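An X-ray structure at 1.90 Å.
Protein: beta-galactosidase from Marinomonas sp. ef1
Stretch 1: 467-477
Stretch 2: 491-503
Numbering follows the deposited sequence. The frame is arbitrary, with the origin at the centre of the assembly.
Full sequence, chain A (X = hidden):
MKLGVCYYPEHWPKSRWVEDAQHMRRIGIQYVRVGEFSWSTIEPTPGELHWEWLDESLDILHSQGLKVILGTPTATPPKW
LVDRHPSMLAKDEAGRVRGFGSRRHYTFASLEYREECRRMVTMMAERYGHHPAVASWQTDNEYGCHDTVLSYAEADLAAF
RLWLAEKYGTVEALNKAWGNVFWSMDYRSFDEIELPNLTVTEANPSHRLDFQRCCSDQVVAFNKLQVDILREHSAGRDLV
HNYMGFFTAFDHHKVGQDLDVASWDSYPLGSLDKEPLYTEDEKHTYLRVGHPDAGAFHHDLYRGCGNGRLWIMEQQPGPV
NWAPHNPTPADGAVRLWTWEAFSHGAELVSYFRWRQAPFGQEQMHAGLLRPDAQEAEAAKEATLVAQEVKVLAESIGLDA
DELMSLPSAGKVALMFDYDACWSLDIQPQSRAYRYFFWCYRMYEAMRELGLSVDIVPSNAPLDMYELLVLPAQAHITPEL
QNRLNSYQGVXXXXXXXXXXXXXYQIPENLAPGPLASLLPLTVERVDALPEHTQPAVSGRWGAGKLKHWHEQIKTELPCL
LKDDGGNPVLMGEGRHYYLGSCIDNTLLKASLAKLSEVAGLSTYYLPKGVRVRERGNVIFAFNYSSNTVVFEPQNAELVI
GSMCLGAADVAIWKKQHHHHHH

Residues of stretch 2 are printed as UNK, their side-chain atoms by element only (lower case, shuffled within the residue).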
# COMPACT_ATOMS: atom_id res chain seq x y z
N LEU A 467 -18.27 16.54 -37.50
CA LEU A 467 -17.71 15.30 -36.95
C LEU A 467 -18.85 14.42 -36.42
O LEU A 467 -19.71 14.89 -35.69
CB LEU A 467 -16.75 15.64 -35.81
CG LEU A 467 -16.12 14.48 -35.03
CD1 LEU A 467 -15.26 13.60 -35.93
CD2 LEU A 467 -15.31 15.03 -33.87
N LEU A 468 -18.81 13.15 -36.80
CA LEU A 468 -19.84 12.17 -36.45
C LEU A 468 -19.16 10.94 -35.85
O LEU A 468 -18.30 10.35 -36.49
CB LEU A 468 -20.61 11.75 -37.71
CG LEU A 468 -21.67 10.65 -37.58
CD1 LEU A 468 -22.72 11.01 -36.55
CD2 LEU A 468 -22.33 10.38 -38.92
N VAL A 469 -19.58 10.56 -34.64
CA VAL A 469 -19.03 9.41 -33.94
C VAL A 469 -20.14 8.39 -33.68
O VAL A 469 -21.17 8.74 -33.11
CB VAL A 469 -18.39 9.84 -32.60
CG1 VAL A 469 -17.84 8.61 -31.85
CG2 VAL A 469 -17.29 10.86 -32.85
N LEU A 470 -19.92 7.15 -34.12
CA LEU A 470 -20.81 6.02 -33.84
C LEU A 470 -20.08 5.11 -32.84
O LEU A 470 -19.22 4.31 -33.23
CB LEU A 470 -21.15 5.21 -35.10
CG LEU A 470 -21.59 5.85 -36.43
CD1 LEU A 470 -22.45 4.88 -37.24
CD2 LEU A 470 -22.28 7.20 -36.32
N PRO A 471 -20.37 5.25 -31.52
CA PRO A 471 -19.55 4.51 -30.56
C PRO A 471 -19.55 3.00 -30.75
O PRO A 471 -18.50 2.38 -30.59
CB PRO A 471 -20.19 4.88 -29.21
CG PRO A 471 -20.73 6.24 -29.45
CD PRO A 471 -21.27 6.20 -30.85
N ALA A 472 -20.72 2.44 -31.08
CA ALA A 472 -20.88 0.99 -31.27
C ALA A 472 -22.22 0.70 -31.95
O ALA A 472 -23.16 0.20 -31.33
CB ALA A 472 -20.78 0.26 -29.94
N GLN A 473 -22.30 1.05 -33.23
CA GLN A 473 -23.56 0.95 -33.98
C GLN A 473 -23.68 -0.49 -34.48
O GLN A 473 -23.37 -0.79 -35.63
CB GLN A 473 -23.57 1.97 -35.12
CG GLN A 473 -24.90 2.15 -35.83
CD GLN A 473 -26.05 2.63 -34.93
OE1 GLN A 473 -25.80 3.33 -33.95
NE2 GLN A 473 -27.27 2.27 -35.24
N ALA A 474 -24.12 -1.38 -33.58
CA ALA A 474 -24.03 -2.84 -33.76
C ALA A 474 -24.64 -3.32 -35.08
O ALA A 474 -23.97 -4.01 -35.85
CB ALA A 474 -24.67 -3.55 -32.58
N HIS A 475 -25.88 -2.93 -35.33
CA HIS A 475 -26.52 -3.14 -36.63
C HIS A 475 -26.63 -1.82 -37.39
O HIS A 475 -27.12 -0.83 -36.85
CB HIS A 475 -27.91 -3.76 -36.47
CG HIS A 475 -28.65 -3.90 -37.77
ND1 HIS A 475 -28.19 -4.69 -38.80
CD2 HIS A 475 -29.80 -3.34 -38.20
CE1 HIS A 475 -29.04 -4.61 -39.82
NE2 HIS A 475 -30.02 -3.80 -39.48
N ILE A 476 -26.19 -1.84 -38.65
CA ILE A 476 -26.30 -0.71 -39.57
C ILE A 476 -27.39 -1.08 -40.57
O ILE A 476 -27.23 -2.05 -41.32
CB ILE A 476 -24.98 -0.46 -40.34
CG1 ILE A 476 -23.83 -0.13 -39.37
CG2 ILE A 476 -25.15 0.64 -41.39
CD1 ILE A 476 -22.47 -0.13 -40.02
N THR A 477 -28.47 -0.31 -40.60
CA THR A 477 -29.53 -0.51 -41.59
C THR A 477 -29.00 -0.13 -42.98
O THR A 477 -28.06 0.66 -43.08
CB THR A 477 -30.78 0.35 -41.32
OG1 THR A 477 -30.43 1.73 -41.29
CG2 THR A 477 -31.42 -0.03 -39.99
N UNK A 491 -16.01 10.94 -40.12
CA UNK A 491 -16.63 9.79 -39.45
C UNK A 491 -15.63 9.00 -38.61
O UNK A 491 -14.58 8.61 -39.12
c UNK A 491 -18.16 6.57 -41.12
c UNK A 491 -17.24 8.84 -40.48
c UNK A 491 -19.02 7.74 -39.07
c UNK A 491 -17.81 7.51 -39.96
N UNK A 492 -16.00 8.74 -37.35
CA UNK A 492 -15.34 7.73 -36.52
C UNK A 492 -16.36 6.65 -36.13
O UNK A 492 -17.33 6.92 -35.41
c UNK A 492 -12.98 6.61 -34.89
c UNK A 492 -13.62 8.09 -32.99
c UNK A 492 -14.75 8.36 -35.25
c UNK A 492 -14.11 7.38 -34.24
N UNK A 493 -16.15 5.43 -36.63
CA UNK A 493 -16.94 4.27 -36.24
C UNK A 493 -16.18 3.51 -35.16
O UNK A 493 -15.01 3.18 -35.33
c UNK A 493 -17.20 3.38 -37.43
N UNK A 494 -16.85 3.24 -34.05
CA UNK A 494 -16.23 2.60 -32.90
C UNK A 494 -16.37 1.10 -32.92
O UNK A 494 -17.00 0.53 -33.83
N UNK A 495 -15.78 0.41 -31.92
CA UNK A 495 -15.79 -1.05 -31.93
C UNK A 495 -17.20 -1.65 -31.92
O UNK A 495 -18.12 -1.07 -31.34
c UNK A 495 -15.05 -1.42 -30.64
c UNK A 495 -15.01 0.96 -30.79
c UNK A 495 -14.24 -0.22 -30.31
N UNK A 496 -17.34 -2.80 -32.58
CA UNK A 496 -18.61 -3.52 -32.72
C UNK A 496 -19.60 -2.88 -33.71
O UNK A 496 -20.69 -3.42 -33.91
c UNK A 496 -18.30 -4.35 -30.32
c UNK A 496 -20.07 -6.49 -27.81
n UNK A 496 -19.75 -6.02 -26.60
c UNK A 496 -18.91 -4.62 -28.95
c UNK A 496 -19.28 -3.80 -31.35
n UNK A 496 -20.78 -7.60 -27.90
n UNK A 496 -19.69 -5.85 -28.92
N UNK A 497 -19.23 -1.77 -34.35
CA UNK A 497 -20.05 -1.17 -35.40
C UNK A 497 -20.16 -2.14 -36.60
O UNK A 497 -19.15 -2.67 -37.07
o UNK A 497 -19.61 1.15 -34.81
c UNK A 497 -19.51 0.19 -35.87
c UNK A 497 -20.28 0.70 -37.10
N UNK A 498 -21.39 -2.36 -37.07
CA UNK A 498 -21.65 -3.28 -38.16
C UNK A 498 -21.32 -4.75 -37.87
O UNK A 498 -20.99 -5.50 -38.79
N UNK A 499 -21.41 -5.15 -36.60
CA UNK A 499 -21.08 -6.51 -36.19
C UNK A 499 -22.29 -7.46 -36.13
O UNK A 499 -22.11 -8.67 -35.94
c UNK A 499 -20.37 -6.49 -34.83
o UNK A 499 -21.20 -5.97 -33.80
N UNK A 500 -23.51 -6.93 -36.27
CA UNK A 500 -24.73 -7.75 -36.20
C UNK A 500 -25.71 -7.40 -37.31
O UNK A 500 -25.87 -6.23 -37.68
c UNK A 500 -24.32 -9.41 -33.51
c UNK A 500 -24.63 -7.93 -33.61
c UNK A 500 -23.38 -9.70 -32.34
c UNK A 500 -25.45 -7.59 -34.85
n UNK A 500 -22.88 -11.10 -32.38
N UNK A 501 -26.42 -8.42 -37.80
CA UNK A 501 -27.58 -8.24 -38.67
C UNK A 501 -28.79 -7.78 -37.83
O UNK A 501 -28.72 -7.70 -36.60
c UNK A 501 -27.94 -9.55 -39.39
c UNK A 501 -26.76 -10.06 -40.27
o UNK A 501 -28.28 -10.55 -38.43
N UNK A 502 -29.91 -7.50 -38.51
CA UNK A 502 -31.15 -7.11 -37.83
C UNK A 502 -31.68 -8.19 -36.88
O UNK A 502 -32.29 -7.87 -35.85
c UNK A 502 -33.33 -5.79 -38.34
c UNK A 502 -32.24 -6.75 -38.86
c UNK A 502 -34.43 -6.43 -37.47
o UNK A 502 -35.02 -5.70 -36.65
o UNK A 502 -34.72 -7.63 -37.62
N UNK A 503 -31.43 -9.46 -37.20
CA UNK A 503 -31.98 -10.59 -36.46
C UNK A 503 -30.95 -11.30 -35.55
O UNK A 503 -31.13 -12.47 -35.21
c UNK A 503 -32.59 -11.62 -37.44
c UNK A 503 -33.62 -10.94 -38.36
o UNK A 503 -31.56 -12.17 -38.25
O HOH W 1 -24.83 -4.30 -39.52

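Position 491 carries four carbons, forked at the second, level with Leu 468 in a parallel strand pairing and packed beside Leu 468 and Leu 470 on the face these two share. The fork after one methylene identifies Leu 491, whose CD1 is 4.2 Å from Leu 468 CG and 4.1 Å from Leu 470 CG. Position 492 repeats the four-carbon fork on the face of Val 469, its CB 4.3 Å from Val 469 CG2; this is Leu 492. Its backbone binds on both sides of Val 469: N donates to Leu 468 O (2.9 Å) and O accepts from Leu 470 N (2.9 Å). Position 493 has a single carbon, level with Leu 470, hence Ala 493.

Position 494 has no side-chain atom. Its N donates to Leu 470 O at 2.7 Å, and an ideal CB would lie 2.1 Å from Pro 471 O, a clash; it is Gly 494. At 495 three carbons close a ring onto the backbone N, giving Pro 495, whose O lies 3.3 Å from Ala 472 CB. Position 496 has three carbons, a nitrogen, then a carbon bearing two more nitrogens. This guanidinium marks Arg 496, whose end leads away to partners elsewhere in the structure, while its O meets Ala 474 CA at 3.4 Å.

At 497 one carbon carries an oxygen, which accepts from Gln 473 N, and a methyl, which packs against Ile 476. This is Thr 497: OG1 is 3.1 Å from Gln 473 N, CG2 3.7 Å from Ile 476 CD1. OG1 also donates to Gly 494 O (2.9 Å), so one hydroxyl ties a turn to the neighbouring loop. Position 498 is bare, with phi 63°, a value favouring Gly 498; its N donates to Gln 473 O at 2.9 Å.

Position 499, a carbon then an oxygen that lies 4.4 Å from Ala 474 CB, is Ser 499, with OG bonded to Arg 496 O (2.6 Å). Position 500 has four carbons in a row ending in nitrogen, the second carbon 4.5 Å from Ala 474 CB: Lys 500. Its N donates to Ala 474 O (3.0 Å) and its O accepts from His 475 ND1 (3.0 Å). Position 501, one carbon bearing oxygen and carbon, is Thr 501, pointing away. Position 502 has three carbons, the last with two oxygens: Glu 502, its CB 4.1 Å from the centroid of the His 475 ring, over the face. Position 503 again branches into oxygen and carbon, Thr 503, without contact.

The contact thus begins as a parallel ladder and continues through two type II turns, where backbone hydrogen bonds and the Thr 497 hydroxyl hold the loops together.

Stretch 2, residues 491-503: LLAGPRTGSKTET
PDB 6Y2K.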